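3-oxoacyl-[acyl-carrier protein] synthase (Thermus thermophilus, PDB 1UB7) probably catalyses the first condensation of fatty acid synthesis, joining acetyl-CoA and malonyl-ACP to give 3-oxobutanoyl-ACP. Local coordinates at residues L53-L61 with G156-V164. Sequence-based numbering, arbitrary orientation.
Sequences LAFKAVEDL and GDGGGAAVV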
ATOM      1  N   LEU A  53       3.590 -12.442  12.209  1.00 32.47           N
ATOM      2  CA  LEU A  53       2.740 -11.746  13.146  1.00 34.52           C
ATOM      3  C   LEU A  53       1.363 -11.641  12.496  1.00 34.15           C
ATOM      4  O   LEU A  53       0.346 -11.800  13.170  1.00 33.70           O
ATOM      5  CB  LEU A  53       3.299 -10.358  13.451  1.00 36.59           C
ATOM      6  CG  LEU A  53       4.767 -10.282  13.899  1.00 43.95           C
ATOM      7  CD1 LEU A  53       5.136  -8.821  14.164  1.00 33.91           C
ATOM      8  CD2 LEU A  53       4.979 -11.127  15.156  1.00 34.49           C
ATOM      9  N   ALA A  54       1.337 -11.397  11.183  1.00 30.85           N
ATOM     10  CA  ALA A  54       0.073 -11.278  10.458  1.00 29.44           C
ATOM     11  C   ALA A  54      -0.665 -12.621  10.451  1.00 31.35           C
ATOM     12  O   ALA A  54      -1.881 -12.662  10.678  1.00 30.55           O
ATOM     13  CB  ALA A  54       0.320 -10.797   9.025  1.00 26.82           C
ATOM     14  N   PHE A  55       0.061 -13.713  10.198  1.00 28.98           N
ATOM     15  CA  PHE A  55      -0.569 -15.033  10.188  1.00 29.89           C
ATOM     16  C   PHE A  55      -1.180 -15.312  11.559  1.00 32.80           C
ATOM     17  O   PHE A  55      -2.347 -15.701  11.666  1.00 31.17           O
ATOM     18  CB  PHE A  55       0.436 -16.151   9.862  1.00 30.71           C
ATOM     19  CG  PHE A  55       1.090 -16.038   8.499  1.00 36.34           C
ATOM     20  CD1 PHE A  55       0.521 -15.266   7.478  1.00 27.73           C
ATOM     21  CD2 PHE A  55       2.286 -16.718   8.239  1.00 33.22           C
ATOM     22  CE1 PHE A  55       1.142 -15.169   6.222  1.00 27.54           C
ATOM     23  CE2 PHE A  55       2.911 -16.628   6.989  1.00 31.31           C
ATOM     24  CZ  PHE A  55       2.334 -15.847   5.980  1.00 29.42           C
ATOM     25  N   LYS A  56      -0.387 -15.106  12.609  1.00 39.84           N
ATOM     26  CA  LYS A  56      -0.853 -15.343  13.967  1.00 38.88           C
ATOM     27  C   LYS A  56      -2.054 -14.490  14.360  1.00 32.76           C
ATOM     28  O   LYS A  56      -2.930 -14.949  15.091  1.00 36.12           O
ATOM     29  CB  LYS A  56       0.300 -15.161  14.965  1.00 42.26           C
ATOM     30  CG  LYS A  56       1.114 -16.440  15.147  1.00 44.24           C
ATOM     31  CD  LYS A  56       2.601 -16.174  15.172  1.00 49.13           C
ATOM     32  CE  LYS A  56       3.406 -17.470  15.046  1.00 49.33           C
ATOM     33  NZ  LYS A  56       4.878 -17.176  14.970  1.00 47.07           N
ATOM     34  N   ALA A  57      -2.119 -13.259  13.876  1.00 32.33           N
ATOM     35  CA  ALA A  57      -3.258 -12.413  14.215  1.00 27.52           C
ATOM     36  C   ALA A  57      -4.503 -12.969  13.541  1.00 26.63           C
ATOM     37  O   ALA A  57      -5.578 -12.974  14.125  1.00 33.87           O
ATOM     38  CB  ALA A  57      -3.015 -10.980  13.766  1.00 28.27           C
ATOM     39  N   VAL A  58      -4.369 -13.452  12.308  1.00 30.38           N
ATOM     40  CA  VAL A  58      -5.542 -13.990  11.635  1.00 32.95           C
ATOM     41  C   VAL A  58      -5.985 -15.315  12.287  1.00 35.84           C
ATOM     42  O   VAL A  58      -7.191 -15.590  12.379  1.00 35.28           O
ATOM     43  CB  VAL A  58      -5.305 -14.181  10.116  1.00 32.32           C
ATOM     44  CG1 VAL A  58      -6.576 -14.739   9.469  1.00 32.49           C
ATOM     45  CG2 VAL A  58      -4.958 -12.847   9.474  1.00 20.39           C
ATOM     46  N   GLU A  59      -5.030 -16.132  12.741  1.00 31.43           N
ATOM     47  CA  GLU A  59      -5.390 -17.389  13.417  1.00 33.57           C
ATOM     48  C   GLU A  59      -6.221 -17.082  14.660  1.00 30.59           C
ATOM     49  O   GLU A  59      -7.193 -17.772  14.962  1.00 34.07           O
ATOM     50  CB  GLU A  59      -4.144 -18.180  13.827  1.00 26.04           C
ATOM     51  CG  GLU A  59      -3.502 -18.912  12.681  1.00 23.82           C
ATOM     52  CD  GLU A  59      -2.090 -19.354  12.987  1.00 30.78           C
ATOM     53  OE1 GLU A  59      -1.602 -19.062  14.099  1.00 36.48           O
ATOM     54  OE2 GLU A  59      -1.461 -19.989  12.110  1.00 35.79           O
ATOM     55  N   ASP A  60      -5.838 -16.036  15.382  1.00 30.38           N
ATOM     56  CA  ASP A  60      -6.564 -15.670  16.573  1.00 27.57           C
ATOM     57  C   ASP A  60      -7.985 -15.268  16.153  1.00 28.58           C
ATOM     58  O   ASP A  60      -8.963 -15.628  16.809  1.00 32.14           O
ATOM     59  CB  ASP A  60      -5.848 -14.513  17.294  1.00 29.34           C
ATOM     60  CG  ASP A  60      -6.547 -14.122  18.582  1.00 30.88           C
ATOM     61  OD1 ASP A  60      -6.751 -15.013  19.446  1.00 30.02           O
ATOM     62  OD2 ASP A  60      -6.904 -12.934  18.728  1.00 31.24           O
ATOM     63  N   LEU A  61      -8.083 -14.517  15.059  1.00 28.70           N
ATOM     64  CA  LEU A  61      -9.373 -14.081  14.511  1.00 29.54           C
ATOM     65  C   LEU A  61     -10.228 -15.324  14.229  1.00 29.31           C
ATOM     66  O   LEU A  61     -11.416 -15.365  14.541  1.00 32.10           O
ATOM     67  CB  LEU A  61      -9.142 -13.282  13.210  1.00 27.19           C
ATOM     68  CG  LEU A  61     -10.372 -12.670  12.518  1.00 39.18           C
ATOM     69  CD1 LEU A  61      -9.951 -11.418  11.745  1.00 27.47           C
ATOM     70  CD2 LEU A  61     -11.040 -13.696  11.581  1.00 19.40           C
ATOM     71  N   GLY A 156       7.103  -1.777  20.149  1.00 65.68           N
ATOM     72  CA  GLY A 156       6.823  -3.172  20.445  1.00 59.84           C
ATOM     73  C   GLY A 156       6.253  -3.817  19.182  1.00 54.42           C
ATOM     74  O   GLY A 156       5.652  -3.125  18.362  1.00 52.58           O
ATOM     75  N   ASP A 157       6.441  -5.125  19.021  1.00 51.54           N
ATOM     76  CA  ASP A 157       5.954  -5.860  17.848  1.00 46.29           C
ATOM     77  C   ASP A 157       4.527  -6.363  18.018  1.00 46.11           C
ATOM     78  O   ASP A 157       4.088  -6.637  19.137  1.00 45.41           O
ATOM     79  CB  ASP A 157       6.856  -7.061  17.550  1.00 42.20           C
ATOM     80  CG  ASP A 157       8.293  -6.660  17.242  1.00 51.65           C
ATOM     81  OD1 ASP A 157       8.509  -5.575  16.649  1.00 42.54           O
ATOM     82  OD2 ASP A 157       9.209  -7.448  17.583  1.00 54.12           O
ATOM     83  N   GLY A 158       3.803  -6.498  16.907  1.00 42.30           N
ATOM     84  CA  GLY A 158       2.438  -6.980  17.002  1.00 37.75           C
ATOM     85  C   GLY A 158       1.698  -7.195  15.694  1.00 40.27           C
ATOM     86  O   GLY A 158       2.186  -6.868  14.608  1.00 36.56           O
ATOM     87  N   GLY A 159       0.500  -7.759  15.819  1.00 36.70           N
ATOM     88  CA  GLY A 159      -0.344  -8.027  14.674  1.00 28.79           C
ATOM     89  C   GLY A 159      -1.805  -8.015  15.073  1.00 34.81           C
ATOM     90  O   GLY A 159      -2.182  -8.505  16.136  1.00 38.31           O
ATOM     91  N   GLY A 160      -2.633  -7.431  14.222  1.00 29.90           N
ATOM     92  CA  GLY A 160      -4.051  -7.380  14.494  1.00 27.37           C
ATOM     93  C   GLY A 160      -4.769  -7.559  13.171  1.00 31.25           C
ATOM     94  O   GLY A 160      -4.182  -7.348  12.108  1.00 32.48           O
ATOM     95  N   ALA A 161      -6.041  -7.928  13.222  1.00 28.58           N
ATOM     96  CA  ALA A 161      -6.795  -8.136  12.000  1.00 27.08           C
ATOM     97  C   ALA A 161      -8.287  -8.041  12.211  1.00 31.37           C
ATOM     98  O   ALA A 161      -8.818  -8.331  13.283  1.00 34.57           O
ATOM     99  CB  ALA A 161      -6.466  -9.495  11.419  1.00 25.04           C
ATOM    100  N   ALA A 162      -8.977  -7.653  11.161  1.00 29.74           N
ATOM    101  CA  ALA A 162     -10.412  -7.571  11.240  1.00 31.56           C
ATOM    102  C   ALA A 162     -10.976  -7.881   9.870  1.00 31.15           C
ATOM    103  O   ALA A 162     -10.312  -7.694   8.851  1.00 29.67           O
ATOM    104  CB  ALA A 162     -10.827  -6.178  11.681  1.00 28.44           C
ATOM    105  N   VAL A 163     -12.199  -8.369   9.838  1.00 31.59           N
ATOM    106  CA  VAL A 163     -12.815  -8.635   8.557  1.00 32.86           C
ATOM    107  C   VAL A 163     -13.844  -7.544   8.398  1.00 34.21           C
ATOM    108  O   VAL A 163     -14.659  -7.332   9.295  1.00 32.13           O
ATOM    109  CB  VAL A 163     -13.515  -9.999   8.530  1.00 32.15           C
ATOM    110  CG1 VAL A 163     -14.407 -10.102   7.297  1.00 33.32           C
ATOM    111  CG2 VAL A 163     -12.480 -11.100   8.521  1.00 27.29           C
ATOM    112  N   VAL A 164     -13.791  -6.820   7.286  1.00 28.64           N
ATOM    113  CA  VAL A 164     -14.776  -5.772   7.061  1.00 29.19           C
ATOM    114  C   VAL A 164     -15.815  -6.289   6.062  1.00 33.86           C
ATOM    115  O   VAL A 164     -15.466  -6.880   5.032  1.00 40.51           O
ATOM    116  CB  VAL A 164     -14.101  -4.478   6.528  1.00 26.67           C
ATOM    117  CG1 VAL A 164     -15.146  -3.449   6.186  1.00 22.53           C
ATOM    118  CG2 VAL A 164     -13.150  -3.923   7.583  1.00 31.14           C
TER
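The methyl of A57 rests directly on the peptide between G159 and G160, its CB 3.5 Å from G159 C, where the backbones of helix 53-61 and strand 158-164 come close. Three consecutive glycines, G158 to G160, leave the strand bare here, and G159 meets the helix with backbone alone, its CA 4.1 Å from L53 O. The segment axes therefore approach to 6.6 Å, crossing at -46°. One turn earlier, L53 CD1 lies against G158, 3.6 Å from its O and with its N also nearby. Past the glycines A161 and V163 add side chains. L61, its CG anti to the backbone N (chi1 -177°), brings CD1 to A161 O at 3.6 Å, to A161 CB at 4.0 Å and to V163 CG2. V58 makes a lighter contact, CG2 meeting A161 CB at 4.2 Å. The periphery is looser and more polar. Partly exposed K56 and D60 flank the contact beside strand 3-10, K56 paired with E48, D60 with K287 and the backbone N of A9; E59 and F55 turn away, to R96 and to helix 89-96. Just before the glycines, D157, whose CB meets L53 CD1, is held by S141 and the backbone N of A44. A helix laid across the second strand of a five-stranded mixed sheet, between 3-10 and 131-138, is characteristic of the layered thiolase fold, here in its N-terminal half.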